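Pyruvate carboxylase n-terminal domain (Aquifex aeolicus, PDB 1ULZ) is the biotin carboxylase subunit of pyruvate carboxylase, found here as a dimer in which each chain carries an ATP-grasp domain. Local coordinates at residues A[273-278]-A[283-288]; A[208-213]-A[249-254]; A[240-245]-A[300-305]; A[109-114]-A[119-124]. The protein carries 1 engineered substitution. All blocks are in the same frame, centred on the assembly; numbering follows the deposited sequence.

Interaction 1 (A[273-278]-A[283-288]); sequences MEFIAD and LYFIEM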
# COMPACT_ATOMS: atom_id res chain seq x y z
N MET A 273 -1.13 8.88 -23.75
CA MET A 273 -1.76 9.72 -24.77
C MET A 273 -2.73 10.64 -24.03
O MET A 273 -3.69 10.18 -23.40
CB MET A 273 -2.52 8.88 -25.80
CG MET A 273 -1.64 7.99 -26.69
SD MET A 273 -2.30 7.80 -28.39
CE MET A 273 -3.85 7.12 -28.09
N GLU A 274 -2.45 11.94 -24.08
CA GLU A 274 -3.29 12.92 -23.40
C GLU A 274 -4.40 13.47 -24.29
O GLU A 274 -4.18 13.80 -25.45
CB GLU A 274 -2.41 14.06 -22.86
CG GLU A 274 -1.38 13.56 -21.82
CD GLU A 274 -0.63 14.68 -21.10
OE1 GLU A 274 0.02 14.37 -20.07
OE2 GLU A 274 -0.67 15.85 -21.55
N PHE A 275 -5.61 13.52 -23.73
CA PHE A 275 -6.80 14.03 -24.42
C PHE A 275 -7.49 15.09 -23.56
O PHE A 275 -7.13 15.29 -22.40
CB PHE A 275 -7.86 12.93 -24.64
CG PHE A 275 -7.41 11.76 -25.47
CD1 PHE A 275 -6.64 10.76 -24.92
CD2 PHE A 275 -7.82 11.64 -26.79
CE1 PHE A 275 -6.27 9.65 -25.68
CE2 PHE A 275 -7.46 10.54 -27.55
CZ PHE A 275 -6.68 9.55 -26.99
N ILE A 276 -8.47 15.76 -24.15
CA ILE A 276 -9.29 16.72 -23.43
C ILE A 276 -10.69 16.18 -23.67
O ILE A 276 -11.01 15.76 -24.78
CB ILE A 276 -9.18 18.16 -23.98
CG1 ILE A 276 -9.45 18.18 -25.48
CG2 ILE A 276 -7.82 18.72 -23.67
CD1 ILE A 276 -9.33 19.55 -26.08
N ALA A 277 -11.51 16.16 -22.63
CA ALA A 277 -12.86 15.64 -22.78
C ALA A 277 -13.87 16.76 -22.61
O ALA A 277 -13.64 17.69 -21.83
CB ALA A 277 -13.12 14.56 -21.75
N ASP A 278 -14.97 16.69 -23.35
CA ASP A 278 -15.99 17.71 -23.22
C ASP A 278 -17.01 17.22 -22.21
O ASP A 278 -16.89 16.11 -21.68
CB ASP A 278 -16.67 17.99 -24.58
CG ASP A 278 -17.40 16.79 -25.14
OD1 ASP A 278 -17.86 15.94 -24.35
OD2 ASP A 278 -17.55 16.70 -26.38
N LEU A 283 -13.69 12.51 -26.30
CA LEU A 283 -12.27 12.82 -26.19
C LEU A 283 -11.64 13.31 -27.49
O LEU A 283 -12.06 12.93 -28.58
CB LEU A 283 -11.49 11.58 -25.72
CG LEU A 283 -11.99 10.86 -24.47
CD1 LEU A 283 -10.99 9.79 -24.06
CD2 LEU A 283 -12.19 11.86 -23.35
N TYR A 284 -10.63 14.17 -27.35
CA TYR A 284 -9.90 14.72 -28.48
C TYR A 284 -8.41 14.69 -28.12
O TYR A 284 -7.99 15.28 -27.12
CB TYR A 284 -10.35 16.16 -28.76
CG TYR A 284 -11.84 16.36 -28.83
CD1 TYR A 284 -12.60 16.58 -27.68
CD2 TYR A 284 -12.51 16.35 -30.06
CE1 TYR A 284 -13.96 16.79 -27.75
CE2 TYR A 284 -13.87 16.56 -30.13
CZ TYR A 284 -14.60 16.78 -28.97
OH TYR A 284 -15.95 17.02 -29.04
N PHE A 285 -7.62 14.01 -28.94
CA PHE A 285 -6.19 13.88 -28.70
C PHE A 285 -5.44 15.20 -28.76
O PHE A 285 -5.68 16.02 -29.65
CB PHE A 285 -5.59 12.89 -29.70
CG PHE A 285 -4.09 12.76 -29.62
CD1 PHE A 285 -3.27 13.64 -30.31
CD2 PHE A 285 -3.51 11.75 -28.87
CE1 PHE A 285 -1.89 13.51 -30.25
CE2 PHE A 285 -2.13 11.62 -28.81
CZ PHE A 285 -1.32 12.50 -29.50
N ILE A 286 -4.54 15.40 -27.81
CA ILE A 286 -3.73 16.61 -27.71
C ILE A 286 -2.26 16.32 -27.96
O ILE A 286 -1.62 16.98 -28.78
CB ILE A 286 -3.86 17.25 -26.31
CG1 ILE A 286 -5.30 17.70 -26.06
CG2 ILE A 286 -2.90 18.42 -26.19
CD1 ILE A 286 -5.77 18.77 -27.02
N GLU A 287 -1.71 15.35 -27.23
CA GLU A 287 -0.31 14.97 -27.37
C GLU A 287 0.01 13.68 -26.62
O GLU A 287 -0.82 13.16 -25.87
CB GLU A 287 0.60 16.08 -26.85
CG GLU A 287 0.54 16.26 -25.34
CD GLU A 287 1.45 17.36 -24.86
OE1 GLU A 287 2.64 17.34 -25.26
OE2 GLU A 287 1.00 18.23 -24.09
N MET A 288 1.23 13.19 -26.81
CA MET A 288 1.66 11.96 -26.17
C MET A 288 3.03 12.07 -25.51
O MET A 288 4.00 12.49 -26.14
CB MET A 288 1.68 10.82 -27.20
CG MET A 288 2.39 9.55 -26.72
SD MET A 288 2.24 8.18 -27.90
CE MET A 288 2.02 6.78 -26.81
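Different first torsions set two phenylalanines at a right angle: Phe285 carries CG opposite its backbone N (chi1 175°), whereas Phe275 keeps CG beside the N and anti to the carbonyl carbon (chi1 -61°). The edge of Phe285 therefore faces the flat of Phe275 in a T-shaped stack, with centroids 5.8 Å apart and planes at 86°. Phe285 CD2 stands toward the rim of that face. The chain of Met273, bent at chi2 and chi3, brings its SD to 3.8 Å from Phe285 CE2, an oblique Met-aromatic contact. Farther along the same face, Ala277 CB and Leu283 CD2 approach to 3.3 Å, closer than ordinary van der Waals packing.

Glu274, Ile276, Tyr284 and Glu287 occupy the other face. Ile286 points toward the partner strand, its CG1 meeting Ile276 CG2 at 3.6 Å. Glu274 and Glu287 lie side by side as like charges, OE2 to OE2 3.9 Å, their carboxylate planes steeply turned; Glu274 OE1 is hydrogen-bonded to Asn289 ND2. Near the turn, Tyr284 OH donates to the anti side of Asp278 OD2 at 3.1 Å, while Asp278 OD1 accepts the backbone N of Glu280 and of Asn282.

Glu274 N bonds Glu287 O at 2.7 Å, and Glu274 O receives Ile286 N at 2.9 Å plus a weak bond from Glu287 N. Two residues thus face one: a classic beta bulge in the antiparallel hairpin 269-277/283-289, whose second strand is outermost in the chain's large antiparallel sheet.

Interaction 2 (A[208-213]-A[249-254]); sequences IEYQVL and EKREYY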
# COMPACT_ATOMS: atom_id res chain seq x y z
N ILE A 208 -8.21 14.01 -19.74
CA ILE A 208 -8.33 12.56 -19.63
C ILE A 208 -7.15 11.96 -20.40
O ILE A 208 -6.91 12.32 -21.56
CB ILE A 208 -9.64 12.04 -20.27
CG1 ILE A 208 -10.86 12.68 -19.60
CG2 ILE A 208 -9.69 10.52 -20.17
CD1 ILE A 208 -11.12 12.22 -18.18
N GLU A 209 -6.41 11.05 -19.78
CA GLU A 209 -5.26 10.46 -20.44
C GLU A 209 -5.19 8.95 -20.33
O GLU A 209 -5.51 8.37 -19.28
CB GLU A 209 -3.97 11.09 -19.90
CG GLU A 209 -3.62 10.71 -18.47
CD GLU A 209 -2.40 11.45 -17.94
OE1 GLU A 209 -1.74 10.93 -17.02
OE2 GLU A 209 -2.10 12.56 -18.45
N TYR A 210 -4.78 8.31 -21.42
CA TYR A 210 -4.66 6.86 -21.46
C TYR A 210 -3.24 6.35 -21.25
O TYR A 210 -2.27 6.91 -21.80
CB TYR A 210 -5.20 6.32 -22.79
CG TYR A 210 -6.67 5.96 -22.77
CD1 TYR A 210 -7.65 6.94 -22.92
CD2 TYR A 210 -7.07 4.65 -22.56
CE1 TYR A 210 -9.00 6.61 -22.86
CE2 TYR A 210 -8.41 4.31 -22.50
CZ TYR A 210 -9.37 5.29 -22.65
OH TYR A 210 -10.70 4.94 -22.58
N GLN A 211 -3.12 5.29 -20.46
CA GLN A 211 -1.83 4.67 -20.20
C GLN A 211 -1.60 3.59 -21.26
O GLN A 211 -2.44 2.72 -21.46
CB GLN A 211 -1.82 4.03 -18.81
CG GLN A 211 -0.53 3.29 -18.48
CD GLN A 211 0.69 4.20 -18.50
OE1 GLN A 211 0.77 5.16 -17.73
NE2 GLN A 211 1.64 3.91 -19.37
N VAL A 212 -0.46 3.66 -21.93
CA VAL A 212 -0.12 2.68 -22.96
C VAL A 212 1.07 1.83 -22.50
O VAL A 212 1.92 2.31 -21.76
CB VAL A 212 0.24 3.38 -24.28
CG1 VAL A 212 0.56 2.35 -25.35
CG2 VAL A 212 -0.90 4.28 -24.72
N LEU A 213 1.10 0.57 -22.93
CA LEU A 213 2.20 -0.33 -22.57
C LEU A 213 2.30 -1.42 -23.63
O LEU A 213 1.33 -2.14 -23.89
CB LEU A 213 1.96 -0.96 -21.19
CG LEU A 213 3.12 -1.77 -20.57
CD1 LEU A 213 4.30 -0.85 -20.33
CD2 LEU A 213 2.68 -2.41 -19.26
N GLU A 249 -17.82 0.58 -21.70
CA GLU A 249 -17.83 0.45 -23.15
C GLU A 249 -17.05 1.57 -23.83
O GLU A 249 -16.35 1.33 -24.81
CB GLU A 249 -19.27 0.41 -23.69
CG GLU A 249 -20.36 0.91 -22.74
CD GLU A 249 -20.54 0.01 -21.53
OE1 GLU A 249 -20.63 -1.23 -21.72
OE2 GLU A 249 -20.60 0.53 -20.39
N LYS A 250 -17.18 2.79 -23.32
CA LYS A 250 -16.44 3.90 -23.90
C LYS A 250 -14.98 3.82 -23.51
O LYS A 250 -14.10 4.25 -24.27
CB LYS A 250 -17.04 5.23 -23.45
CG LYS A 250 -18.35 5.58 -24.17
CD LYS A 250 -18.80 6.98 -23.79
CE LYS A 250 -17.63 7.97 -23.92
NZ LYS A 250 -17.90 9.27 -23.22
N ARG A 251 -14.71 3.28 -22.33
CA ARG A 251 -13.34 3.12 -21.86
C ARG A 251 -12.60 2.24 -22.86
O ARG A 251 -11.48 2.55 -23.27
CB ARG A 251 -13.31 2.46 -20.48
CG ARG A 251 -11.91 2.08 -20.01
CD ARG A 251 -11.86 1.86 -18.50
NE ARG A 251 -12.23 3.08 -17.79
CZ ARG A 251 -13.36 3.24 -17.11
NH1 ARG A 251 -14.24 2.25 -17.03
NH2 ARG A 251 -13.62 4.41 -16.53
N GLU A 252 -13.23 1.13 -23.26
CA GLU A 252 -12.62 0.22 -24.22
C GLU A 252 -12.61 0.79 -25.63
O GLU A 252 -11.65 0.60 -26.38
CB GLU A 252 -13.32 -1.14 -24.19
CG GLU A 252 -13.05 -1.92 -22.92
CD GLU A 252 -11.55 -2.02 -22.61
OE1 GLU A 252 -11.19 -2.01 -21.41
OE2 GLU A 252 -10.74 -2.12 -23.56
N TYR A 253 -13.67 1.51 -26.00
CA TYR A 253 -13.74 2.10 -27.34
C TYR A 253 -12.52 2.98 -27.58
O TYR A 253 -11.80 2.80 -28.56
CB TYR A 253 -15.04 2.90 -27.51
CG TYR A 253 -15.08 3.76 -28.76
CD1 TYR A 253 -14.92 5.14 -28.68
CD2 TYR A 253 -15.25 3.20 -30.02
CE1 TYR A 253 -14.91 5.93 -29.81
CE2 TYR A 253 -15.24 3.98 -31.17
CZ TYR A 253 -15.07 5.35 -31.05
OH TYR A 253 -15.03 6.15 -32.17
N TYR A 254 -12.28 3.94 -26.69
CA TYR A 254 -11.13 4.83 -26.83
C TYR A 254 -9.82 4.07 -26.58
O TYR A 254 -8.80 4.34 -27.21
CB TYR A 254 -11.26 6.03 -25.87
CG TYR A 254 -12.24 7.09 -26.35
CD1 TYR A 254 -11.99 7.82 -27.51
CD2 TYR A 254 -13.41 7.36 -25.65
CE1 TYR A 254 -12.88 8.78 -27.96
CE2 TYR A 254 -14.30 8.33 -26.09
CZ TYR A 254 -14.03 9.03 -27.25
OH TYR A 254 -14.91 9.98 -27.71
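The hydroxyl of Tyr210 donates to the backbone carbonyl of Arg251, with 2.6 Å between Tyr210 OH and Arg251 O. The oxygen is met in the carbonyl plane, on a lone pair, at a C=O...donor angle of 114°, and it lies near the plane of the tyrosine ring, at its edge. Tyr254 CB closes in on the same phenol end, 3.5 Å from Tyr210 OH and 3.8 Å from Tyr210 CZ. From the preceding turn Arg251 CG adds a looser touch, 4.0 Å from Tyr210 OH. Tyr210 thus bridges most of the gap, with its chi1 of -91° well off the usual staggered value.

The reach of the phenol matches the spacing: the axes of the two short segments come no nearer than 10.8 Å and cross at -61°. This is a helix laid over the face of an antiparallel sheet, within the ATP-grasp family region.

On the helix, Arg251 turns its chain at chi3, and its NH2 forms a salt bridge with Glu225 OE2 while the guanidinium also makes a cation-pi contact with Phe329. The ring of Tyr254 leads off from the strand, and its OH accepts the backbone N of Leu283. Tyr253 CD1 sits 3.9 Å above the centre of one face of the Tyr254 ring, and Lys250 CE lies in plane at its edge; Lys250 NZ bonds Gly281 O.

Backbone bonding to Met273 anchors Tyr210 in the sheet, and Val258 of helix 248-264 packs against its side chain.

Interaction 3 (A[240-245]-A[300-305]); sequences IAPSLI and EMVTGI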
# COMPACT_ATOMS: atom_id res chain seq x y z
N ILE A 240 -6.78 10.97 -10.66
CA ILE A 240 -7.56 9.78 -10.31
C ILE A 240 -7.60 8.75 -11.43
O ILE A 240 -7.31 9.06 -12.59
CB ILE A 240 -9.03 10.14 -9.95
CG1 ILE A 240 -9.81 10.48 -11.22
CG2 ILE A 240 -9.06 11.33 -8.99
CD1 ILE A 240 -11.30 10.60 -11.01
N ALA A 241 -7.95 7.52 -11.08
CA ALA A 241 -8.08 6.43 -12.04
C ALA A 241 -9.03 5.39 -11.48
O ALA A 241 -8.97 5.06 -10.29
CB ALA A 241 -6.71 5.78 -12.33
N PRO A 242 -9.98 4.93 -12.30
CA PRO A 242 -10.10 5.42 -13.67
C PRO A 242 -10.89 6.73 -13.57
O PRO A 242 -11.08 7.24 -12.46
CB PRO A 242 -10.88 4.32 -14.36
CG PRO A 242 -11.81 3.86 -13.27
CD PRO A 242 -10.91 3.81 -12.05
N SER A 243 -11.35 7.28 -14.69
CA SER A 243 -12.13 8.51 -14.62
C SER A 243 -13.58 8.16 -14.29
O SER A 243 -13.97 6.99 -14.34
CB SER A 243 -12.08 9.29 -15.95
OG SER A 243 -12.87 8.67 -16.95
N LEU A 244 -14.37 9.17 -13.94
CA LEU A 244 -15.78 8.95 -13.61
C LEU A 244 -16.71 9.23 -14.79
O LEU A 244 -17.90 8.94 -14.73
CB LEU A 244 -16.17 9.84 -12.43
CG LEU A 244 -15.39 9.62 -11.13
CD1 LEU A 244 -15.61 10.80 -10.20
CD2 LEU A 244 -15.82 8.32 -10.49
N ILE A 245 -16.18 9.80 -15.87
CA ILE A 245 -17.01 10.12 -17.03
C ILE A 245 -17.13 9.02 -18.08
O ILE A 245 -18.09 8.99 -18.84
CB ILE A 245 -16.54 11.39 -17.73
CG1 ILE A 245 -15.06 11.27 -18.08
CG2 ILE A 245 -16.77 12.59 -16.84
CD1 ILE A 245 -14.53 12.50 -18.77
N GLU A 300 -1.76 1.83 -11.63
CA GLU A 300 -1.25 0.59 -11.07
C GLU A 300 -2.20 0.07 -9.99
O GLU A 300 -2.49 -1.12 -9.92
CB GLU A 300 0.16 0.79 -10.47
CG GLU A 300 1.26 1.00 -11.51
CD GLU A 300 2.65 1.17 -10.91
OE1 GLU A 300 3.65 1.04 -11.66
OE2 GLU A 300 2.76 1.43 -9.70
N MET A 301 -2.72 0.99 -9.17
CA MET A 301 -3.63 0.63 -8.09
C MET A 301 -4.94 -0.01 -8.57
O MET A 301 -5.42 -0.97 -7.97
CB MET A 301 -4.00 1.85 -7.24
CG MET A 301 -2.84 2.70 -6.77
SD MET A 301 -1.79 1.88 -5.59
CE MET A 301 -2.77 2.10 -4.09
N VAL A 302 -5.51 0.52 -9.64
CA VAL A 302 -6.78 -0.02 -10.14
C VAL A 302 -6.67 -1.18 -11.13
O VAL A 302 -7.67 -1.83 -11.43
CB VAL A 302 -7.64 1.11 -10.75
CG1 VAL A 302 -7.93 2.16 -9.69
CG2 VAL A 302 -6.93 1.75 -11.93
N THR A 303 -5.47 -1.45 -11.64
CA THR A 303 -5.28 -2.57 -12.57
C THR A 303 -4.38 -3.65 -11.96
O THR A 303 -4.37 -4.79 -12.42
CB THR A 303 -4.64 -2.15 -13.90
OG1 THR A 303 -3.30 -1.69 -13.65
CG2 THR A 303 -5.46 -1.06 -14.57
N GLY A 304 -3.62 -3.27 -10.94
CA GLY A 304 -2.74 -4.22 -10.29
C GLY A 304 -1.54 -4.61 -11.13
O GLY A 304 -0.95 -5.67 -10.93
N ILE A 305 -1.18 -3.75 -12.08
CA ILE A 305 -0.05 -4.00 -12.97
C ILE A 305 1.11 -3.04 -12.66
O ILE A 305 0.94 -1.82 -12.63
CB ILE A 305 -0.48 -3.84 -14.45
CG1 ILE A 305 -1.63 -4.81 -14.76
CG2 ILE A 305 0.71 -4.08 -15.37
CD1 ILE A 305 -2.25 -4.63 -16.14
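Val302 presses one methyl onto the backbone of Ala241: its CG1 lies 3.1 Å from Ala241 O, a tight approach for a carbon and a carbonyl oxygen. The valine's torsion (chi1 -60°) places CG1 beside the backbone N and anti to the carbonyl carbon, so that CG1 meets the carbonyl while CG2 is turned to the alanine methyl. These second contacts are slacker, with Val302 CG2 at 4.1 Å from Ala241 CB and Val302 CG1 at 4.1 Å from Pro242 CD. The proline ring and the valine meet at a slant. A cis peptide bond joins Ala241 to Pro242, and CD sits next to the carbonyl that Val302 touches. Contact across the two segments is thus confined to three buried residues, with no polar bond between them, and the small summed interface of 103 Å² reflects this.

Beyond Val302 the two segments diverge, and Gly304 lies at the exposed side. Gly304, with positive phi (71°), is the first residue to leave helical backbone angles, though its N still bonds Glu300 O at 2.6 Å. The hydroxyl of Thr303 turns back to its own chain, bonding Ser299 O and weakly receiving Ile305 N.

Strand 235-241 runs between strands 220-232 and 332-339, and Ala241 is backbone-bonded to Ala333 of the latter. Helix 296-303 reaches the same strand through Val302 and Met301, while Glu300 forms salt bridges with Arg366 and Arg16 and packs on Phe363 of the second subunit.

Interaction 4 (A[109-114]-A[119-124]); sequences IELMGD and KEVMKK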
# COMPACT_ATOMS: atom_id res chain seq x y z
N ILE A 109 10.17 8.69 -30.45
CA ILE A 109 10.29 9.82 -29.54
C ILE A 109 10.42 11.09 -30.36
O ILE A 109 9.88 12.15 -29.99
CB ILE A 109 11.53 9.69 -28.64
CG1 ILE A 109 11.37 8.49 -27.69
CG2 ILE A 109 11.72 10.97 -27.84
CD1 ILE A 109 12.59 8.25 -26.80
N GLU A 110 11.13 10.99 -31.47
CA GLU A 110 11.32 12.14 -32.36
C GLU A 110 9.97 12.54 -32.95
O GLU A 110 9.57 13.69 -32.86
CB GLU A 110 12.28 11.78 -33.50
CG GLU A 110 13.17 12.93 -33.91
CD GLU A 110 13.51 12.91 -35.38
OE1 GLU A 110 13.74 11.80 -35.92
OE2 GLU A 110 13.56 14.00 -35.99
N LEU A 111 9.29 11.58 -33.56
CA LEU A 111 7.99 11.80 -34.19
C LEU A 111 7.00 12.48 -33.25
O LEU A 111 6.38 13.50 -33.59
CB LEU A 111 7.39 10.46 -34.63
CG LEU A 111 6.27 10.42 -35.69
CD1 LEU A 111 5.54 9.09 -35.56
CD2 LEU A 111 5.28 11.56 -35.50
N MET A 112 6.85 11.91 -32.06
CA MET A 112 5.92 12.43 -31.07
C MET A 112 6.35 13.75 -30.45
O MET A 112 5.54 14.45 -29.85
CB MET A 112 5.70 11.38 -29.99
CG MET A 112 5.11 10.08 -30.52
SD MET A 112 3.47 10.32 -31.24
CE MET A 112 3.80 10.10 -32.95
N GLY A 113 7.63 14.08 -30.58
CA GLY A 113 8.14 15.33 -30.03
C GLY A 113 7.64 16.52 -30.82
O GLY A 113 7.70 17.66 -30.36
N ASP A 114 7.16 16.25 -32.03
CA ASP A 114 6.63 17.29 -32.92
C ASP A 114 5.11 17.30 -32.74
O ASP A 114 4.38 16.66 -33.51
CB ASP A 114 6.98 16.94 -34.37
CG ASP A 114 6.83 18.13 -35.30
OD1 ASP A 114 5.90 18.94 -35.09
OD2 ASP A 114 7.64 18.21 -36.26
N LYS A 119 0.04 15.12 -34.07
CA LYS A 119 -1.41 15.22 -34.07
C LYS A 119 -1.95 14.79 -35.43
O LYS A 119 -3.06 14.25 -35.53
CB LYS A 119 -1.85 16.65 -33.75
CG LYS A 119 -3.37 16.82 -33.63
CD LYS A 119 -3.75 18.11 -32.92
CE LYS A 119 -3.18 18.12 -31.49
NZ LYS A 119 -3.53 19.37 -30.72
N GLU A 120 -1.17 15.02 -36.49
CA GLU A 120 -1.57 14.63 -37.84
C GLU A 120 -1.39 13.14 -38.03
O GLU A 120 -2.19 12.48 -38.70
CB GLU A 120 -0.74 15.37 -38.90
CG GLU A 120 -1.38 16.66 -39.38
CD GLU A 120 -2.86 16.49 -39.69
OE1 GLU A 120 -3.69 16.84 -38.82
OE2 GLU A 120 -3.19 15.98 -40.78
N VAL A 121 -0.34 12.60 -37.45
CA VAL A 121 -0.08 11.17 -37.54
C VAL A 121 -1.20 10.42 -36.81
O VAL A 121 -1.78 9.48 -37.35
CB VAL A 121 1.28 10.81 -36.91
CG1 VAL A 121 1.43 9.30 -36.82
CG2 VAL A 121 2.40 11.40 -37.75
N MET A 122 -1.50 10.84 -35.58
CA MET A 122 -2.55 10.20 -34.80
C MET A 122 -3.91 10.31 -35.51
O MET A 122 -4.68 9.35 -35.56
CB MET A 122 -2.64 10.83 -33.41
CG MET A 122 -1.42 10.55 -32.53
SD MET A 122 -1.25 8.79 -32.11
CE MET A 122 -0.08 8.30 -33.34
N LYS A 123 -4.19 11.49 -36.05
CA LYS A 123 -5.45 11.70 -36.75
C LYS A 123 -5.61 10.66 -37.86
O LYS A 123 -6.65 10.01 -37.97
CB LYS A 123 -5.47 13.10 -37.37
CG LYS A 123 -6.75 13.46 -38.10
CD LYS A 123 -6.67 14.90 -38.59
CE LYS A 123 -7.92 15.30 -39.34
NZ LYS A 123 -7.79 16.69 -39.85
N LYS A 124 -4.57 10.50 -38.67
CA LYS A 124 -4.61 9.54 -39.76
C LYS A 124 -4.64 8.10 -39.26
O LYS A 124 -4.98 7.19 -40.02
CB LYS A 124 -3.41 9.75 -40.69
CG LYS A 124 -3.53 10.98 -41.56
CD LYS A 124 -2.23 11.27 -42.30
CE LYS A 124 -2.29 12.60 -43.04
NZ LYS A 124 -0.96 13.30 -42.99
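Leu111 and Val121 reach toward each other tip to tip, and their closest atoms, Leu111 CD2 and Val121 CG2, stand 3.7 Å apart. Both residues direct CB at the opposing helix. The leucine carries CG opposite its backbone N (chi1 -161°), and one terminal methyl of this extended chain makes the contact; in valine the meeting branch is the one beside the backbone N.

A second pair, Met112 and Met122, meets differently. Neither methionine starts out aimed at the other segment, but each chain folds back at successive torsions, and in each the last one leaves the staggered positions (chi3 109° for Met112, 97° for Met122). The methyl ends are what come together, Met112 CE lying 4.3 Å from Met122 CE. This is a looser touch than the leucine-valine one, although both methionines are buried. Met122 also reaches Met273 and Phe285 of the neighbouring hairpin, while Met112 packs on Thr290.

With the nearest CA atoms, those of Leu111 and Val121, 8.8 Å apart, side chains alone bridge the gap, and apolar contact is all that the two segments exchange. At the junction, Asp114 N bonds Leu111 O at 3.3 Å, and Asp114 is the N-cap of helix 115-124, its OD1 weakly accepting the N of Arg117.

The arrangement is one of two consecutive helices, 106-113 and 115-124, joined at that N-cap and packed by apolar side chains; the first rests on helix 88-96 through Ile109, the second on hairpin 269-277/283-289 through Met122.

From the N terminus, interaction 4 comes first, closing the short loop of chain across the junction of helices 106-113 and 115-124 before the others open. Interactions 2 and 3 then cross: 208-213 opens, 240-245 follows, 249-254 closes the first loop and 300-305 the second. Interaction 1 closes a short hairpin nested inside the loop of interaction 3 and in series with interaction 2. Interactions 1 to 3 all reach one antiparallel sheet. Strands 269-277 and 206-214 are neighbours there, so interactions 1 and 2 touch directly, and Ile245 of interaction 3 packs on both Ala277 and Ile208. Interaction 4 reaches this group through interaction 1, where Lys119 packs on the backbone of Phe285 and Ile286.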